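Local atomic coordinates of avidin-related protein 4/5 (Gallus gallus, PDB entry 2OF8), a protein that binds biotin and related ligands with high affinity as a tetrameric member of the avidin family, here holding a biotin p-nitroanilide. Residues A[14-19]-A[31-36]; A[94-99]-A[109-114]. The protein carries 2 engineered substitutions. All coordinates share one frame; numbering follows the deposited sequence.

Overall arrangement
Both contacts join neighbouring strands of the same closed eight-stranded antiparallel barrel, and both touch the same BNI molecule, at different parts of it; their centres lie about 17 Å apart and their nearest atoms about 6 Å. Interaction 1 pairs the hairpin strands 17-20 and 28-34 and is partly buried, with exposed residues among those that touch. Interaction 2 pairs strands 89-98 and 111-120; all its touching residues are buried, and three other subunits pack on it. The chemistry follows position: hydroxyls of 14-19 and 31-36 grip the ureido group, whereas 94-99 and 109-114 offer an indole face, leucine methyls and an arginine to the rest of the ligand.

Interaction 1: residues A[14-19]-A[31-36]; sequences LGSIMT and GTYLTA. With BNI (5-(2-oxo-hexahydro-thieno[3,4-D]imidazol-6-yl)-pentanoic acid (4-nitro-phenyl)-amide), chain C.
A36 and S16 meet where the paired strands end: A36 N donates to S16 OG over 2.9 Å, at an N-H...O angle of 166°. With OG anti to its own carbonyl carbon (chi1 -58°), S16 can also reach the ligand, giving its proton to BNI O3 at 2.7 Å. Y33 OH donates to the same BNI O3, also at 2.7 Å, and the oxygen lies at the edge of the phenol ring, in its plane. T35 OG1 accepts from BNI N2 at 2.9 Å, while its own hydrogen bond goes to V37 O.

Behind these groups the backbones pair. Strands 17-19 and 31-34 run antiparallel at 173°, with I17-L34 and T19-T32 as hydrogen-bonded pairs; L34 N to I17 O, at 2.8 Å, is nearly linear. M18-Y33 is the non-hydrogen-bonded pair between them.

Apolar contact is concentrated in that pair. M18 CB rests 3.5 Å from Y33 CD2, and M18 SD stands 5.0 Å from the Y33 ring centroid in an oblique Met-aromatic contact. On the other side of the sheet, a water bridges the hydroxyls of T19 and T32, and K9 also bonds T19 OG1.

Two hydroxyls converge on BNI O3, and N12, which also accepts from S16 N, bonds the ligand through ND2; with T35 OG1 accepting from BNI N2, this would probably polarise the ureido group toward negative oxygen, as in other avidins.

Interaction 2: residues A[94-99]-A[109-114]; sequences MWLLRS and KATRVG. With BNI (5-(2-oxo-hexahydro-thieno[3,4-D]imidazol-6-yl)-pentanoic acid (4-nitro-phenyl)-amide), chain C.
W95 lies flat on G114 because its CG is placed between the backbone N and the carbonyl carbon (chi1 54°), a torsion that folds the indole back across the neighbouring strand. R112 instead runs straight from CG to NE and turns only at its tip (chi4 75°), which brings the guanidinium to the nitrophenyl end of the ligand.

The indole is sandwiched. G114 CA sits 3.7 Å from the centroid of the six-membered ring of W95, 23° off the normal, a CH-pi contact made possible by a residue with no side chain; over the opposite face, BNI C6 comes within 3.2 Å of W95 CE2. Farther along the ligand, L97 CD2 meets BNI C24 at 3.7 Å, and R112 NH2 lies 2.7 Å from BNI O27, the nitro oxygen being over the guanidinium face. R112 NE is engaged by K109 O of a second subunit. One water donates to L97 O and accepts from R112 NH1, linking the two strands beside the ligand.

On the side of R98 and T111, A110 CB covers a guanidinium face, 3.4 Å from R98 CZ; D107 forms a salt bridge with R98, and R98 NE donates to S99 O at 3.0 Å. L96 CD2 touches V113 CG2 at 3.9 Å, and V113 packs on V113 of the second subunit.

Paired backbone bonds at W95-G114 and L97-R112 confirm an antiparallel ladder. A tryptophan platform under the bicyclic ring, on strands that also meet other subunits, is characteristic of the biotin pocket of the avidin barrel.

Interaction 1: residues A[14-19]-A[31-36]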
ATOM      1  N   LEU A  14      17.814  -2.808  -4.120  1.00  8.51           N
ATOM      2  CA  LEU A  14      17.792  -4.219  -4.506  1.00  8.95           C
ATOM      3  C   LEU A  14      18.817  -4.564  -5.586  1.00  8.72           C
ATOM      4  O   LEU A  14      18.974  -5.729  -5.940  1.00 10.17           O
ATOM      5  CB  LEU A  14      16.399  -4.628  -4.996  1.00  8.81           C
ATOM      6  CG  LEU A  14      15.245  -4.419  -4.022  1.00  9.27           C
ATOM      7  CD1 LEU A  14      13.923  -4.764  -4.681  1.00 10.29           C
ATOM      8  CD2 LEU A  14      15.443  -5.210  -2.738  1.00 10.88           C
ATOM      9  N   GLY A  15      19.497  -3.555  -6.112  1.00  8.38           N
ATOM     10  CA  GLY A  15      20.460  -3.732  -7.178  1.00  8.29           C
ATOM     11  C   GLY A  15      19.904  -3.532  -8.573  1.00  7.77           C
ATOM     12  O   GLY A  15      20.646  -3.679  -9.536  1.00  8.72           O
ATOM     13  N   SER A  16      18.620  -3.222  -8.712  1.00  7.24           N
ATOM     14  CA  SER A  16      18.059  -2.962 -10.026  1.00  7.28           C
ATOM     15  C   SER A  16      18.646  -1.693 -10.621  1.00  7.60           C
ATOM     16  O   SER A  16      19.077  -0.800  -9.897  1.00  8.49           O
ATOM     17  CB  SER A  16      16.549  -2.835  -9.942  1.00  7.11           C
ATOM     18  OG  SER A  16      16.003  -4.012  -9.389  1.00  7.48           O
ATOM     19  N   ILE A  17      18.637  -1.617 -11.946  1.00  7.66           N
ATOM     20  CA  ILE A  17      19.140  -0.461 -12.685  1.00  8.36           C
ATOM     21  C   ILE A  17      18.047   0.080 -13.569  1.00  8.89           C
ATOM     22  O   ILE A  17      17.358  -0.673 -14.241  1.00 10.60           O
ATOM     23  CB  ILE A  17      20.353  -0.828 -13.575  1.00  9.17           C
ATOM     24  CG1 ILE A  17      21.472  -1.407 -12.731  1.00 10.85           C
ATOM     25  CG2 ILE A  17      20.848   0.405 -14.364  1.00 10.76           C
ATOM     26  CD1 ILE A  17      22.633  -1.905 -13.550  1.00 12.39           C
ATOM     27  N   MET A  18      17.882   1.390 -13.588  1.00  9.48           N
ATOM     28  CA  MET A  18      17.029   1.972 -14.612  1.00 10.73           C
ATOM     29  C   MET A  18      17.701   3.163 -15.251  1.00 10.55           C
ATOM     30  O   MET A  18      18.517   3.860 -14.655  1.00 11.15           O
ATOM     31  CB  MET A  18      15.644   2.317 -14.104  1.00 11.85           C
ATOM     32  CG  MET A  18      15.627   3.423 -13.133  1.00 12.57           C
ATOM     33  SD  MET A  18      13.892   4.068 -12.800  1.00 12.20           S
ATOM     34  CE  MET A  18      14.355   5.366 -11.716  1.00 10.44           C
ATOM     35  N   THR A  19      17.333   3.364 -16.502  1.00 10.47           N
ATOM     36  CA  THR A  19      17.865   4.424 -17.328  1.00 11.69           C
ATOM     37  C   THR A  19      16.693   5.249 -17.823  1.00 12.10           C
ATOM     38  O   THR A  19      15.776   4.715 -18.441  1.00 13.16           O
ATOM     39  CB  THR A  19      18.615   3.829 -18.525  1.00 12.61           C
ATOM     40  OG1 THR A  19      19.629   2.928 -18.060  1.00 13.99           O
ATOM     41  CG2 THR A  19      19.380   4.903 -19.299  1.00 14.00           C
ATOM     42  N   GLY A  31      12.187   5.194 -20.700  1.00 10.53           N
ATOM     43  CA  GLY A  31      13.403   4.607 -20.202  1.00 10.75           C
ATOM     44  C   GLY A  31      13.326   3.105 -20.217  1.00  9.71           C
ATOM     45  O   GLY A  31      12.421   2.510 -20.789  1.00  9.48           O
ATOM     46  N   THR A  32      14.308   2.488 -19.580  1.00  9.43           N
ATOM     47  CA  THR A  32      14.344   1.048 -19.419  1.00  9.32           C
ATOM     48  C   THR A  32      14.647   0.705 -17.977  1.00  8.50           C
ATOM     49  O   THR A  32      15.213   1.495 -17.227  1.00  9.51           O
ATOM     50  CB  THR A  32      15.413   0.410 -20.318  1.00 10.38           C
ATOM     51  OG1 THR A  32      16.700   0.907 -19.945  1.00 12.17           O
ATOM     52  CG2 THR A  32      15.222   0.793 -21.790  1.00 11.90           C
ATOM     53  N   TYR A  33      14.266  -0.507 -17.610  1.00  8.24           N
ATOM     54  CA  TYR A  33      14.378  -0.984 -16.243  1.00  7.82           C
ATOM     55  C   TYR A  33      14.888  -2.416 -16.294  1.00  7.63           C
ATOM     56  O   TYR A  33      14.280  -3.263 -16.942  1.00  7.96           O
ATOM     57  CB  TYR A  33      13.009  -0.927 -15.546  1.00  7.80           C
ATOM     58  CG  TYR A  33      13.079  -0.897 -14.036  1.00  7.41           C
ATOM     59  CD1 TYR A  33      13.360  -2.045 -13.303  1.00  7.18           C
ATOM     60  CD2 TYR A  33      12.856   0.276 -13.335  1.00  7.40           C
ATOM     61  CE1 TYR A  33      13.423  -2.011 -11.908  1.00  6.92           C
ATOM     62  CE2 TYR A  33      12.916   0.320 -11.950  1.00  7.38           C
ATOM     63  CZ  TYR A  33      13.204  -0.816 -11.239  1.00  6.85           C
ATOM     64  OH  TYR A  33      13.252  -0.735  -9.868  1.00  7.35           O
ATOM     65  N   LEU A  34      15.997  -2.678 -15.610  1.00  7.43           N
ATOM     66  CA  LEU A  34      16.557  -4.014 -15.461  1.00  7.70           C
ATOM     67  C   LEU A  34      16.414  -4.393 -13.990  1.00  7.12           C
ATOM     68  O   LEU A  34      17.172  -3.926 -13.139  1.00  7.49           O
ATOM     69  CB  LEU A  34      18.021  -4.059 -15.901  1.00  8.22           C
ATOM     70  CG  LEU A  34      18.611  -5.472 -15.960  1.00  9.05           C
ATOM     71  CD1 LEU A  34      17.891  -6.345 -16.960  1.00 10.43           C
ATOM     72  CD2 LEU A  34      20.099  -5.405 -16.295  1.00 10.04           C
ATOM     73  N   THR A  35      15.392  -5.179 -13.682  1.00  6.96           N
ATOM     74  CA  THR A  35      15.188  -5.601 -12.311  1.00  6.94           C
ATOM     75  C   THR A  35      16.203  -6.663 -11.903  1.00  6.80           C
ATOM     76  O   THR A  35      16.537  -7.549 -12.685  1.00  7.40           O
ATOM     77  CB  THR A  35      13.750  -6.079 -12.057  1.00  6.67           C
ATOM     78  OG1 THR A  35      13.630  -6.430 -10.667  1.00  6.72           O
ATOM     79  CG2 THR A  35      13.353  -7.314 -12.895  1.00  7.36           C
ATOM     80  N   ALA A  36      16.686  -6.563 -10.668  1.00  7.03           N
ATOM     81  CA  ALA A  36      17.590  -7.569 -10.116  1.00  7.57           C
ATOM     82  C   ALA A  36      16.841  -8.819  -9.668  1.00  7.48           C
ATOM     83  O   ALA A  36      17.456  -9.880  -9.537  1.00  8.80           O
ATOM     84  CB  ALA A  36      18.383  -6.991  -8.950  1.00  8.05           C
TER
HETATM   85  C1  BNI C 502       7.736  -9.913 -11.480  1.00  9.79           C
HETATM   86  C10 BNI C 502       8.242  -8.872 -12.488  1.00  8.62           C
HETATM   87  C9  BNI C 502       9.431  -8.076 -11.961  1.00  7.63           C
HETATM   88  C8  BNI C 502       9.054  -7.246 -10.743  1.00  7.30           C
HETATM   89  C7  BNI C 502      10.277  -6.664 -10.063  1.00  6.97           C
HETATM   90  C2  BNI C 502       9.873  -5.820  -8.799  1.00  6.51           C
HETATM   91  C6  BNI C 502       9.239  -3.742  -7.491  1.00  6.35           C
HETATM   92  C4  BNI C 502      11.061  -5.446  -7.864  1.00  6.41           C
HETATM   93  C5  BNI C 502      10.621  -4.225  -7.035  1.00  6.11           C
HETATM   94  C3  BNI C 502      12.569  -3.734  -8.166  1.00  5.94           C
HETATM   95  O2  BNI C 502       8.514 -10.585 -10.809  1.00 11.38           O
HETATM   96  O3  BNI C 502      13.573  -3.088  -8.566  1.00  6.61           O
HETATM   97  N1  BNI C 502      11.665  -3.268  -7.305  1.00  6.53           N
HETATM   98  N2  BNI C 502      12.251  -4.967  -8.542  1.00  6.25           N
HETATM   99  S1  BNI C 502       9.158  -4.198  -9.250  1.00  6.45           S
HETATM  100  N17 BNI C 502       6.424 -10.044 -11.281  1.00 11.15           N
HETATM  101  C18 BNI C 502       5.698 -10.900 -10.494  1.00 13.34           C
HETATM  102  C20 BNI C 502       4.550 -11.574 -11.013  1.00 15.29           C
HETATM  103  C21 BNI C 502       3.800 -12.462 -10.165  1.00 18.47           C
HETATM  104  C22 BNI C 502       4.219 -12.684  -8.785  1.00 19.93           C
HETATM  105  C23 BNI C 502       5.371 -12.011  -8.267  1.00 17.79           C
HETATM  106  C24 BNI C 502       6.114 -11.129  -9.104  1.00 15.53           C
HETATM  107  N25 BNI C 502       3.417 -13.631  -7.918  1.00 23.57           N
HETATM  108  O26 BNI C 502       2.447 -14.191  -8.341  1.00 26.31           O
HETATM  109  O27 BNI C 502       3.723 -13.844  -6.782  1.00 26.22           O
HETATM  110  O   HOH W   1      18.329   0.435 -17.604  1.00 15.43           O

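Interaction 2: residues A[94-99]-A[109-114]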
ATOM      1  N   MET A  94       7.764   4.463  -3.704  0.50  6.13           N
ATOM      2  CA  MET A  94       6.995   3.293  -3.364  0.50  6.20           C
ATOM      3  C   MET A  94       6.352   2.771  -4.616  0.50  5.68           C
ATOM      4  O   MET A  94       6.156   3.499  -5.592  0.50  6.30           O
ATOM      5  CB  MET A  94       5.970   3.629  -2.302  0.50  6.64           C
ATOM      6  CG  MET A  94       6.647   4.068  -1.021  0.50  7.71           C
ATOM      7  SD  MET A  94       5.608   4.001   0.392  0.50  9.38           S
ATOM      8  CE  MET A  94       5.491   2.255   0.630  0.50  9.92           C
ATOM      9  N   TRP A  95       6.029   1.491  -4.581  1.00  5.45           N
ATOM     10  CA  TRP A  95       5.558   0.810  -5.774  1.00  5.37           C
ATOM     11  C   TRP A  95       4.415  -0.129  -5.482  1.00  5.25           C
ATOM     12  O   TRP A  95       4.239  -0.610  -4.362  1.00  5.47           O
ATOM     13  CB  TRP A  95       6.702   0.080  -6.495  1.00  5.48           C
ATOM     14  CG  TRP A  95       7.504  -0.884  -5.664  1.00  5.68           C
ATOM     15  CD1 TRP A  95       8.735  -0.667  -5.137  1.00  6.48           C
ATOM     16  CD2 TRP A  95       7.150  -2.226  -5.304  1.00  5.94           C
ATOM     17  NE1 TRP A  95       9.176  -1.785  -4.470  1.00  6.68           N
ATOM     18  CE2 TRP A  95       8.224  -2.762  -4.566  1.00  6.23           C
ATOM     19  CE3 TRP A  95       6.055  -3.054  -5.575  1.00  5.77           C
ATOM     20  CZ2 TRP A  95       8.217  -4.064  -4.068  1.00  6.99           C
ATOM     21  CZ3 TRP A  95       6.049  -4.343  -5.077  1.00  6.69           C
ATOM     22  CH2 TRP A  95       7.119  -4.832  -4.325  1.00  7.08           C
ATOM     23  N   LEU A  96       3.638  -0.373  -6.537  1.00  5.41           N
ATOM     24  CA  LEU A  96       2.624  -1.425  -6.573  1.00  5.55           C
ATOM     25  C   LEU A  96       2.929  -2.338  -7.754  1.00  5.77           C
ATOM     26  O   LEU A  96       3.131  -1.867  -8.877  1.00  6.07           O
ATOM     27  CB  LEU A  96       1.216  -0.857  -6.770  1.00  6.04           C
ATOM     28  CG  LEU A  96       0.690   0.046  -5.659  1.00  6.45           C
ATOM     29  CD1 LEU A  96      -0.612   0.693  -6.097  1.00  6.87           C
ATOM     30  CD2 LEU A  96       0.495  -0.699  -4.356  1.00  7.13           C
ATOM     31  N   LEU A  97       2.977  -3.641  -7.496  1.00  6.29           N
ATOM     32  CA  LEU A  97       3.212  -4.661  -8.502  1.00  6.67           C
ATOM     33  C   LEU A  97       1.914  -5.446  -8.674  1.00  6.65           C
ATOM     34  O   LEU A  97       1.455  -6.125  -7.742  1.00  7.10           O
ATOM     35  CB  LEU A  97       4.371  -5.570  -8.085  1.00  7.07           C
ATOM     36  CG  LEU A  97       4.636  -6.864  -8.869  1.00  8.99           C
ATOM     37  CD1 LEU A  97       4.795  -6.748 -10.363  1.00 10.49           C
ATOM     38  CD2 LEU A  97       5.880  -7.537  -8.309  1.00 10.94           C
ATOM     39  N   ARG A  98       1.319  -5.320  -9.861  1.00  6.75           N
ATOM     40  CA  ARG A  98       0.093  -6.002 -10.216  1.00  6.95           C
ATOM     41  C   ARG A  98       0.401  -7.274 -10.983  1.00  7.13           C
ATOM     42  O   ARG A  98       0.958  -7.233 -12.076  1.00  7.52           O
ATOM     43  CB  ARG A  98      -0.775  -5.104 -11.091  1.00  7.14           C
ATOM     44  CG  ARG A  98      -2.022  -5.793 -11.604  1.00  7.34           C
ATOM     45  CD  ARG A  98      -3.022  -6.071 -10.534  1.00  7.95           C
ATOM     46  NE  ARG A  98      -4.016  -7.062 -10.925  1.00  8.05           N
ATOM     47  CZ  ARG A  98      -5.250  -7.108 -10.432  1.00  8.14           C
ATOM     48  NH1 ARG A  98      -5.702  -6.162  -9.623  1.00  8.32           N
ATOM     49  NH2 ARG A  98      -6.040  -8.112 -10.762  1.00  8.67           N
ATOM     50  N   SER A  99       0.015  -8.406 -10.404  0.50  7.64           N
ATOM     51  CA  SER A  99       0.067  -9.683 -11.092  0.50  8.67           C
ATOM     52  C   SER A  99      -1.204  -9.918 -11.888  0.50  8.54           C
ATOM     53  O   SER A  99      -2.258  -9.356 -11.599  0.50  9.11           O
ATOM     54  CB  SER A  99       0.248 -10.820 -10.093  0.50  9.90           C
ATOM     55  OG  SER A  99       1.499 -10.724  -9.442  0.50 12.38           O
ATOM     56  N   LYS A 109      -5.771 -10.887  -4.322  1.00  8.54           N
ATOM     57  CA  LYS A 109      -4.393 -11.266  -4.012  1.00  8.59           C
ATOM     58  C   LYS A 109      -3.381 -10.767  -5.042  1.00  8.47           C
ATOM     59  O   LYS A 109      -2.218 -11.129  -4.972  1.00  8.83           O
ATOM     60  CB  LYS A 109      -4.262 -12.789  -3.849  1.00  9.07           C
ATOM     61  CG  LYS A 109      -4.452 -13.600  -5.122  1.00 10.22           C
ATOM     62  CD  LYS A 109      -4.285 -15.088  -4.863  1.00 12.52           C
ATOM     63  CE  LYS A 109      -4.416 -15.894  -6.134  1.00 14.24           C
ATOM     64  NZ  LYS A 109      -4.269 -17.348  -5.863  1.00 15.85           N
ATOM     65  N   ALA A 110      -3.819  -9.928  -5.979  1.00  7.79           N
ATOM     66  CA  ALA A 110      -3.010  -9.593  -7.146  1.00  7.79           C
ATOM     67  C   ALA A 110      -2.114  -8.365  -7.023  1.00  7.58           C
ATOM     68  O   ALA A 110      -1.446  -8.030  -7.994  1.00  8.92           O
ATOM     69  CB  ALA A 110      -3.914  -9.417  -8.354  1.00  8.23           C
ATOM     70  N   THR A 111      -2.106  -7.671  -5.886  1.00  7.08           N
ATOM     71  CA  THR A 111      -1.330  -6.439  -5.776  1.00  7.07           C
ATOM     72  C   THR A 111      -0.365  -6.482  -4.608  1.00  6.61           C
ATOM     73  O   THR A 111      -0.765  -6.574  -3.452  1.00  7.51           O
ATOM     74  CB  THR A 111      -2.231  -5.213  -5.643  1.00  7.35           C
ATOM     75  OG1 THR A 111      -3.178  -5.187  -6.724  1.00  8.53           O
ATOM     76  CG2 THR A 111      -1.407  -3.929  -5.790  1.00  7.91           C
ATOM     77  N   ARG A 112       0.923  -6.388  -4.922  1.00  6.70           N
ATOM     78  CA  ARG A 112       1.994  -6.284  -3.937  1.00  6.96           C
ATOM     79  C   ARG A 112       2.427  -4.822  -3.813  1.00  6.44           C
ATOM     80  O   ARG A 112       2.278  -4.039  -4.758  1.00  6.56           O
ATOM     81  CB  ARG A 112       3.181  -7.148  -4.351  1.00  7.17           C
ATOM     82  CG  ARG A 112       2.963  -8.622  -4.116  1.00  8.94           C
ATOM     83  CD  ARG A 112       4.000  -9.497  -4.777  1.00 10.89           C
ATOM     84  NE  ARG A 112       3.835 -10.898  -4.380  1.00 12.68           N
ATOM     85  CZ  ARG A 112       2.875 -11.723  -4.822  1.00 13.83           C
ATOM     86  NH1 ARG A 112       1.989 -11.347  -5.739  1.00 15.06           N
ATOM     87  NH2 ARG A 112       2.816 -12.966  -4.346  1.00 16.24           N
ATOM     88  N   VAL A 113       2.963  -4.476  -2.645  1.00  5.99           N
ATOM     89  CA  VAL A 113       3.442  -3.136  -2.364  1.00  6.06           C
ATOM     90  C   VAL A 113       4.851  -3.217  -1.789  1.00  5.69           C
ATOM     91  O   VAL A 113       5.218  -4.185  -1.122  1.00  6.48           O
ATOM     92  CB  VAL A 113       2.462  -2.396  -1.406  1.00  6.22           C
ATOM     93  CG1 VAL A 113       2.368  -3.070  -0.042  1.00  6.99           C
ATOM     94  CG2 VAL A 113       2.822  -0.923  -1.260  1.00  6.77           C
ATOM     95  N   GLY A 114       5.626  -2.174  -2.028  1.00  5.71           N
ATOM     96  CA  GLY A 114       6.955  -2.079  -1.460  1.00  6.05           C
ATOM     97  C   GLY A 114       7.558  -0.713  -1.681  1.00  5.85           C
ATOM     98  O   GLY A 114       6.894   0.216  -2.130  1.00  5.96           O
TER
HETATM   99  C1  BNI C 502       7.736  -9.913 -11.480  1.00  9.79           C
HETATM  100  C10 BNI C 502       8.242  -8.872 -12.488  1.00  8.62           C
HETATM  101  C9  BNI C 502       9.431  -8.076 -11.961  1.00  7.63           C
HETATM  102  C8  BNI C 502       9.054  -7.246 -10.743  1.00  7.30           C
HETATM  103  C7  BNI C 502      10.277  -6.664 -10.063  1.00  6.97           C
HETATM  104  C2  BNI C 502       9.873  -5.820  -8.799  1.00  6.51           C
HETATM  105  C6  BNI C 502       9.239  -3.742  -7.491  1.00  6.35           C
HETATM  106  C4  BNI C 502      11.061  -5.446  -7.864  1.00  6.41           C
HETATM  107  C5  BNI C 502      10.621  -4.225  -7.035  1.00  6.11           C
HETATM  108  C3  BNI C 502      12.569  -3.734  -8.166  1.00  5.94           C
HETATM  109  O2  BNI C 502       8.514 -10.585 -10.809  1.00 11.38           O
HETATM  110  O3  BNI C 502      13.573  -3.088  -8.566  1.00  6.61           O
HETATM  111  N1  BNI C 502      11.665  -3.268  -7.305  1.00  6.53           N
HETATM  112  N2  BNI C 502      12.251  -4.967  -8.542  1.00  6.25           N
HETATM  113  S1  BNI C 502       9.158  -4.198  -9.250  1.00  6.45           S
HETATM  114  N17 BNI C 502       6.424 -10.044 -11.281  1.00 11.15           N
HETATM  115  C18 BNI C 502       5.698 -10.900 -10.494  1.00 13.34           C
HETATM  116  C20 BNI C 502       4.550 -11.574 -11.013  1.00 15.29           C
HETATM  117  C21 BNI C 502       3.800 -12.462 -10.165  1.00 18.47           C
HETATM  118  C22 BNI C 502       4.219 -12.684  -8.785  1.00 19.93           C
HETATM  119  C23 BNI C 502       5.371 -12.011  -8.267  1.00 17.79           C
HETATM  120  C24 BNI C 502       6.114 -11.129  -9.104  1.00 15.53           C
HETATM  121  N25 BNI C 502       3.417 -13.631  -7.918  1.00 23.57           N
HETATM  122  O26 BNI C 502       2.447 -14.191  -8.341  1.00 26.31           O
HETATM  123  O27 BNI C 502       3.723 -13.844  -6.782  1.00 26.22           O
HETATM  124  O   HOH W   2       1.647  -9.016  -7.342  1.00 12.22           O
HETATM  125  O   HOH W   3      -4.430  -3.657  -8.642  1.00 10.02           O